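LEOA (Escherichia coli, PDB 4AUR) is a bacterial dynamin-like protein of enterotoxigenic E. coli that probably binds and hydrolyses GTP, with a GTPase domain joined to a long helical region. Local coordinates at residues S156-V159 / K160-L163; E509-E512 / D513-V517; R550-R553 / Q554-S557. All blocks are in the same frame, centred on the assembly; numbering follows the deposited sequence.

Contact 1 of 3, residues S156-V159 / K160-L163; sequences SDIV and KWVL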
# COMPACT_ATOMS: atom_id res chain seq x y z
N SER A 156 14.48 35.51 36.36
CA SER A 156 13.32 35.24 35.51
C SER A 156 13.70 35.14 34.05
O SER A 156 13.35 34.19 33.38
CB SER A 156 12.29 36.33 35.67
OG SER A 156 11.61 36.21 36.90
N ASP A 157 14.41 36.14 33.54
CA ASP A 157 14.56 36.26 32.08
C ASP A 157 15.60 35.28 31.50
O ASP A 157 15.59 35.01 30.29
CB ASP A 157 14.84 37.73 31.67
CG ASP A 157 16.08 38.31 32.31
OD1 ASP A 157 16.66 37.63 33.18
OD2 ASP A 157 16.47 39.44 31.97
N ILE A 158 16.44 34.72 32.37
CA ILE A 158 17.42 33.72 32.01
C ILE A 158 16.75 32.37 31.85
O ILE A 158 17.03 31.61 30.92
CB ILE A 158 18.47 33.59 33.10
CG1 ILE A 158 19.24 34.91 33.26
CG2 ILE A 158 19.44 32.47 32.78
CD1 ILE A 158 20.23 34.89 34.41
N VAL A 159 15.90 32.05 32.80
CA VAL A 159 15.04 30.88 32.67
C VAL A 159 14.20 30.95 31.39
O VAL A 159 14.03 29.97 30.72
CB VAL A 159 14.12 30.76 33.89
CG1 VAL A 159 13.03 29.72 33.65
CG2 VAL A 159 14.92 30.42 35.14
N LYS A 160 13.69 32.12 31.05
CA LYS A 160 12.92 32.30 29.83
C LYS A 160 13.80 32.13 28.61
O LYS A 160 13.39 31.57 27.60
CB LYS A 160 12.30 33.69 29.82
CG LYS A 160 11.30 33.90 28.71
CD LYS A 160 10.61 35.25 28.80
CE LYS A 160 9.38 35.29 27.90
NZ LYS A 160 8.28 36.09 28.50
N TRP A 161 15.01 32.64 28.70
CA TRP A 161 15.97 32.56 27.61
C TRP A 161 16.26 31.11 27.27
O TRP A 161 16.29 30.74 26.13
CB TRP A 161 17.24 33.25 28.06
CG TRP A 161 18.33 33.28 27.08
CD1 TRP A 161 18.27 33.75 25.81
CD2 TRP A 161 19.68 32.86 27.29
NE1 TRP A 161 19.49 33.63 25.22
CE2 TRP A 161 20.37 33.08 26.11
CE3 TRP A 161 20.36 32.29 28.39
CZ2 TRP A 161 21.73 32.77 25.97
CZ3 TRP A 161 21.71 31.99 28.24
CH2 TRP A 161 22.38 32.23 27.04
N VAL A 162 16.45 30.29 28.29
CA VAL A 162 16.78 28.90 28.11
C VAL A 162 15.59 28.10 27.65
O VAL A 162 15.69 27.29 26.72
CB VAL A 162 17.29 28.29 29.41
CG1 VAL A 162 17.53 26.80 29.27
CG2 VAL A 162 18.58 28.97 29.80
N LEU A 163 14.47 28.29 28.32
CA LEU A 163 13.31 27.41 28.12
C LEU A 163 12.44 27.90 26.98
O LEU A 163 11.93 27.11 26.22
CB LEU A 163 12.47 27.31 29.38
CG LEU A 163 13.16 26.90 30.66
CD1 LEU A 163 12.15 26.86 31.79
CD2 LEU A 163 13.83 25.55 30.56

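Contact 2 of 3, residues E509-E512 / D513-V517; sequences EPFE and DIYDV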
# COMPACT_ATOMS: atom_id res chain seq x y z
N GLU A 509 -32.42 -34.10 -45.84
CA GLU A 509 -31.68 -32.93 -46.29
C GLU A 509 -31.45 -31.91 -45.18
O GLU A 509 -30.31 -31.59 -44.87
CB GLU A 509 -32.35 -32.29 -47.51
CG GLU A 509 -31.87 -30.89 -47.88
CD GLU A 509 -32.36 -30.43 -49.26
OE1 GLU A 509 -33.51 -30.78 -49.66
OE2 GLU A 509 -31.59 -29.70 -49.94
N PRO A 510 -32.52 -31.41 -44.55
CA PRO A 510 -32.32 -30.32 -43.61
C PRO A 510 -31.42 -30.65 -42.41
O PRO A 510 -30.79 -29.74 -41.84
CB PRO A 510 -33.74 -29.98 -43.15
CG PRO A 510 -34.61 -31.08 -43.65
CD PRO A 510 -33.94 -31.58 -44.87
N PHE A 511 -31.37 -31.91 -42.02
CA PHE A 511 -30.49 -32.31 -40.94
C PHE A 511 -29.05 -32.37 -41.44
O PHE A 511 -28.16 -31.83 -40.81
CB PHE A 511 -30.90 -33.67 -40.37
CG PHE A 511 -32.29 -33.71 -39.79
CD1 PHE A 511 -32.53 -33.34 -38.50
CD2 PHE A 511 -33.34 -34.19 -40.54
CE1 PHE A 511 -33.80 -33.39 -37.96
CE2 PHE A 511 -34.61 -34.27 -40.00
CZ PHE A 511 -34.84 -33.86 -38.71
N GLU A 512 -28.81 -33.00 -42.57
CA GLU A 512 -27.45 -33.16 -43.08
C GLU A 512 -26.68 -31.86 -42.95
O GLU A 512 -25.55 -31.83 -42.47
CB GLU A 512 -27.44 -33.64 -44.54
CG GLU A 512 -27.38 -35.15 -44.71
CD GLU A 512 -28.04 -35.65 -45.99
OE1 GLU A 512 -28.20 -34.84 -46.94
OE2 GLU A 512 -28.42 -36.85 -46.06
N ASP A 513 -27.31 -30.77 -43.36
CA ASP A 513 -26.65 -29.49 -43.42
C ASP A 513 -26.15 -29.10 -42.03
O ASP A 513 -24.96 -28.89 -41.80
CB ASP A 513 -27.61 -28.44 -43.98
CG ASP A 513 -28.19 -28.84 -45.35
OD1 ASP A 513 -27.80 -29.90 -45.90
OD2 ASP A 513 -29.05 -28.08 -45.87
N ILE A 514 -27.08 -29.06 -41.09
CA ILE A 514 -26.79 -28.65 -39.73
C ILE A 514 -25.90 -29.62 -38.96
O ILE A 514 -25.23 -29.22 -38.04
CB ILE A 514 -28.07 -28.44 -38.95
CG1 ILE A 514 -27.78 -27.81 -37.62
CG2 ILE A 514 -28.75 -29.75 -38.67
CD1 ILE A 514 -29.05 -27.41 -36.94
N TYR A 515 -25.89 -30.89 -39.30
CA TYR A 515 -24.97 -31.78 -38.64
C TYR A 515 -23.53 -31.44 -39.05
O TYR A 515 -22.62 -31.58 -38.24
CB TYR A 515 -25.24 -33.24 -38.97
CG TYR A 515 -26.53 -33.87 -38.45
CD1 TYR A 515 -27.22 -33.37 -37.35
CD2 TYR A 515 -27.06 -35.00 -39.08
CE1 TYR A 515 -28.38 -33.97 -36.90
CE2 TYR A 515 -28.21 -35.61 -38.62
CZ TYR A 515 -28.86 -35.10 -37.53
OH TYR A 515 -30.01 -35.74 -37.10
N ASP A 516 -23.33 -30.98 -40.28
CA ASP A 516 -22.00 -30.61 -40.79
C ASP A 516 -21.44 -29.42 -40.02
O ASP A 516 -20.22 -29.26 -39.91
CB ASP A 516 -22.04 -30.24 -42.28
CG ASP A 516 -22.39 -31.42 -43.20
OD1 ASP A 516 -21.92 -32.55 -42.93
OD2 ASP A 516 -23.13 -31.22 -44.19
N VAL A 517 -22.33 -28.57 -39.51
CA VAL A 517 -21.94 -27.38 -38.77
C VAL A 517 -21.58 -27.74 -37.34
O VAL A 517 -20.63 -27.20 -36.79
CB VAL A 517 -23.08 -26.38 -38.77
CG1 VAL A 517 -22.71 -25.14 -37.97
CG2 VAL A 517 -23.42 -26.01 -40.20

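Contact 3 of 3, residues R550-R553 / Q554-S557; sequences RDNR and QKLS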
# COMPACT_ATOMS: atom_id res chain seq x y z
N ARG A 550 3.81 -4.04 -15.00
CA ARG A 550 4.39 -5.20 -14.37
C ARG A 550 5.89 -5.04 -14.28
O ARG A 550 6.46 -5.30 -13.22
CB ARG A 550 4.04 -6.46 -15.12
CG ARG A 550 2.59 -6.86 -15.00
CD ARG A 550 2.38 -8.08 -15.88
NE ARG A 550 0.98 -8.40 -16.19
CZ ARG A 550 0.61 -9.29 -17.12
NH1 ARG A 550 1.52 -9.96 -17.83
NH2 ARG A 550 -0.69 -9.53 -17.33
N ASP A 551 6.53 -4.59 -15.36
CA ASP A 551 7.96 -4.29 -15.34
C ASP A 551 8.27 -3.32 -14.20
O ASP A 551 9.27 -3.48 -13.48
CB ASP A 551 8.44 -3.64 -16.64
CG ASP A 551 8.36 -4.57 -17.86
OD1 ASP A 551 7.96 -5.76 -17.71
OD2 ASP A 551 8.69 -4.10 -18.99
N ASN A 552 7.44 -2.31 -14.04
CA ASN A 552 7.69 -1.25 -13.08
C ASN A 552 7.41 -1.68 -11.67
O ASN A 552 8.14 -1.36 -10.75
CB ASN A 552 6.85 0.00 -13.40
CG ASN A 552 7.56 0.95 -14.33
OD1 ASN A 552 8.48 1.66 -13.92
ND2 ASN A 552 7.17 0.96 -15.59
N ARG A 553 6.33 -2.41 -11.51
CA ARG A 553 5.94 -2.82 -10.18
C ARG A 553 7.00 -3.73 -9.59
O ARG A 553 7.25 -3.71 -8.40
CB ARG A 553 4.62 -3.52 -10.25
CG ARG A 553 4.00 -3.81 -8.92
CD ARG A 553 3.41 -5.20 -8.94
NE ARG A 553 4.45 -6.21 -8.79
CZ ARG A 553 4.98 -6.54 -7.61
NH1 ARG A 553 4.57 -5.94 -6.52
NH2 ARG A 553 5.91 -7.46 -7.53
N GLN A 554 7.64 -4.54 -10.43
CA GLN A 554 8.66 -5.43 -9.94
C GLN A 554 9.84 -4.66 -9.43
O GLN A 554 10.23 -4.89 -8.29
CB GLN A 554 9.12 -6.40 -11.01
CG GLN A 554 8.31 -7.66 -11.07
CD GLN A 554 8.47 -8.58 -9.89
OE1 GLN A 554 7.60 -9.39 -9.63
NE2 GLN A 554 9.60 -8.49 -9.19
N LYS A 555 10.40 -3.77 -10.26
CA LYS A 555 11.56 -2.96 -9.87
C LYS A 555 11.21 -2.30 -8.56
O LYS A 555 11.90 -2.47 -7.60
CB LYS A 555 12.01 -1.96 -10.95
CG LYS A 555 11.42 -0.53 -10.86
CD LYS A 555 12.13 0.53 -11.76
CE LYS A 555 11.48 1.93 -11.71
NZ LYS A 555 12.44 3.03 -12.07
N LEU A 556 10.08 -1.60 -8.50
CA LEU A 556 9.70 -0.90 -7.29
C LEU A 556 9.58 -1.79 -6.06
O LEU A 556 9.84 -1.34 -4.96
CB LEU A 556 8.38 -0.15 -7.50
CG LEU A 556 8.38 1.01 -8.48
CD1 LEU A 556 6.98 1.53 -8.66
CD2 LEU A 556 9.27 2.14 -8.03
N SER A 557 9.16 -3.04 -6.21
CA SER A 557 8.94 -3.87 -5.05
C SER A 557 10.28 -4.32 -4.46
O SER A 557 10.48 -4.28 -3.25
CB SER A 557 8.06 -5.07 -5.37
OG SER A 557 8.75 -5.91 -6.27

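Contact 1 of 3, residues S156-V159 / K160-L163
Val159 and Leu163 lie side by side on one flank of helix 156-165, pointing the same way, with Val159 CG1 3.5 Å from Leu163 CD1. A chi1 of 169° turns Val159 CG1 away from the backbone N, over the carbonyl carbon, where the Leu163 methyl meets it. Beneath this side-chain pair the backbone bond from Leu163 N to Val159 O, 3.0 Å long, closes the same turn. On another flank Ile158 O lies at the edge of the Trp161 indole, near its plane, while NE1 makes a weak bond to Met126 O; Ile158 CG2 stays a looser 4.5 Å from Trp161 CE3. Trp161 packs on Arg132 and Ile135 of helix 129-136, and Val162 and Leu163 reach Thr172 and Phe174. This is the packed side of a beta-alpha-beta crossover, in which helix 156-165 connects strands 140-146 and 172-177 of the sheet in the dynamin-family GTPase domain. The opposite character appears at the start of the helix and along Lys160. Ser156 is exposed, and its carbonyl O accepts from Lys160 N at 3.1 Å. The long Lys160 chain leads away toward Asp211, a weak and long ion pair, whereas Asp157 forms a salt bridge with Arg123.

Contact 2 of 3, residues E509-E512 / D513-V517
Between Phe511 and Tyr515 the helix keeps a regular turn, Tyr515 N donating to Phe511 O at 2.9 Å, but just before it helix 489-518 is kinked where the nitrogens of Pro510, which has no N-H, and Phe511 make no bond to the preceding turn. The bond from Asp513 N to Glu509 O, at 3.5 Å, is weak. The two aromatic side chains run alongside each other. Both have CG beside the backbone N (chi1 -61° for Phe511 and -68° for Tyr515), which leans them the same way, and Phe511 CB comes over a face of the tyrosine ring as a CH-pi contact, 4.1 Å from the Tyr515 ring centroid and 26° off its normal. Phe511 O also sits over a face of that ring, toward the rim. Ile514 touches Leu332 and Val378, and this side of the helix packs against helices 275-343 and 368-408 of the dynamin-like helical domain. The Tyr515 hydroxyl bonds to Glu336, and Phe329 meets the Tyr515 ring edge-to-face. The other flank is acidic and exposed: Glu509 OE2 lies 5.1 Å from Asp513 OD2, and Glu512 and Asp516 follow. Such crowding of like charges would probably favour solvent and counter-ions there, while the aromatic pair and the Tyr515-Glu336 bond probably help fix the helix against helix 275-343.

Contact 3 of 3, residues R550-R553 / Q554-S557
The guanidinium of Arg553 has Gln554 OE1 at its edge and in its plane, and the hydroxyl of Ser557 approaches it obliquely. The edge contact is a weak hydrogen bond, Arg553 NH2 to Gln554 OE1 at 3.3 Å, and the amide plane stands 85° to that of the guanidinium, so the two flat groups meet nearly at right angles rather than stacking. Arg553 gets there by bending twice: after CG leaves anti to the backbone N, chi2 (-138°) and chi3 (78°) bend the chain forward along the helix toward Ser557, where Arg553 NH1 lies 3.8 Å from Ser557 CB. Gln554 bends at chi2 to bring its amide round to meet it. Ser557 OG turns inward over the helix backbone and donates to Gln554 O at 2.7 Å, an oxygen that also accepts a weak bond from Ser557 N. On another side of helix 547-567, Asn552 and Lys555 lie alongside each other, with Asn552 OD1 3.7 Å from Lys555 CE; the amide nitrogen of Asn552 donates to Ala548 O. Leu556, the buried member, packs on Leu293 of helix 275-343, on Leu418 and on Met31, while Arg553 touches Val300 of helix 275-343. The helix is thus one strut of the long helical bundle expected of a dynamin-like protein. Because the arginine meets a neutral amide through one weak bond, within this pair of turns that amide would offset the positive charge only through its dipole, leaving solvent or residues beyond to do more, and the end of the chain is probably mobile.

Overall arrangement
The three contacts are spread along this extended chain. Contact 1 belongs to the GTPase domain, where the side chain of Ile158 lies near, without touching, the probable P-loop (Gly60, Gly65, Lys66 and Thr67). Contacts 2 and 3 both fall in the helical region, on helices 489-518 and 547-567, and each packs against the very long helix 275-343, at different points along it. The centres of contacts 1 and 2 are about 105 Å apart, on opposite sides of the chain's centre. Contact 3 is intermediate, about 55 Å from contact 1 and 54 Å from contact 2 between centres. None touches another.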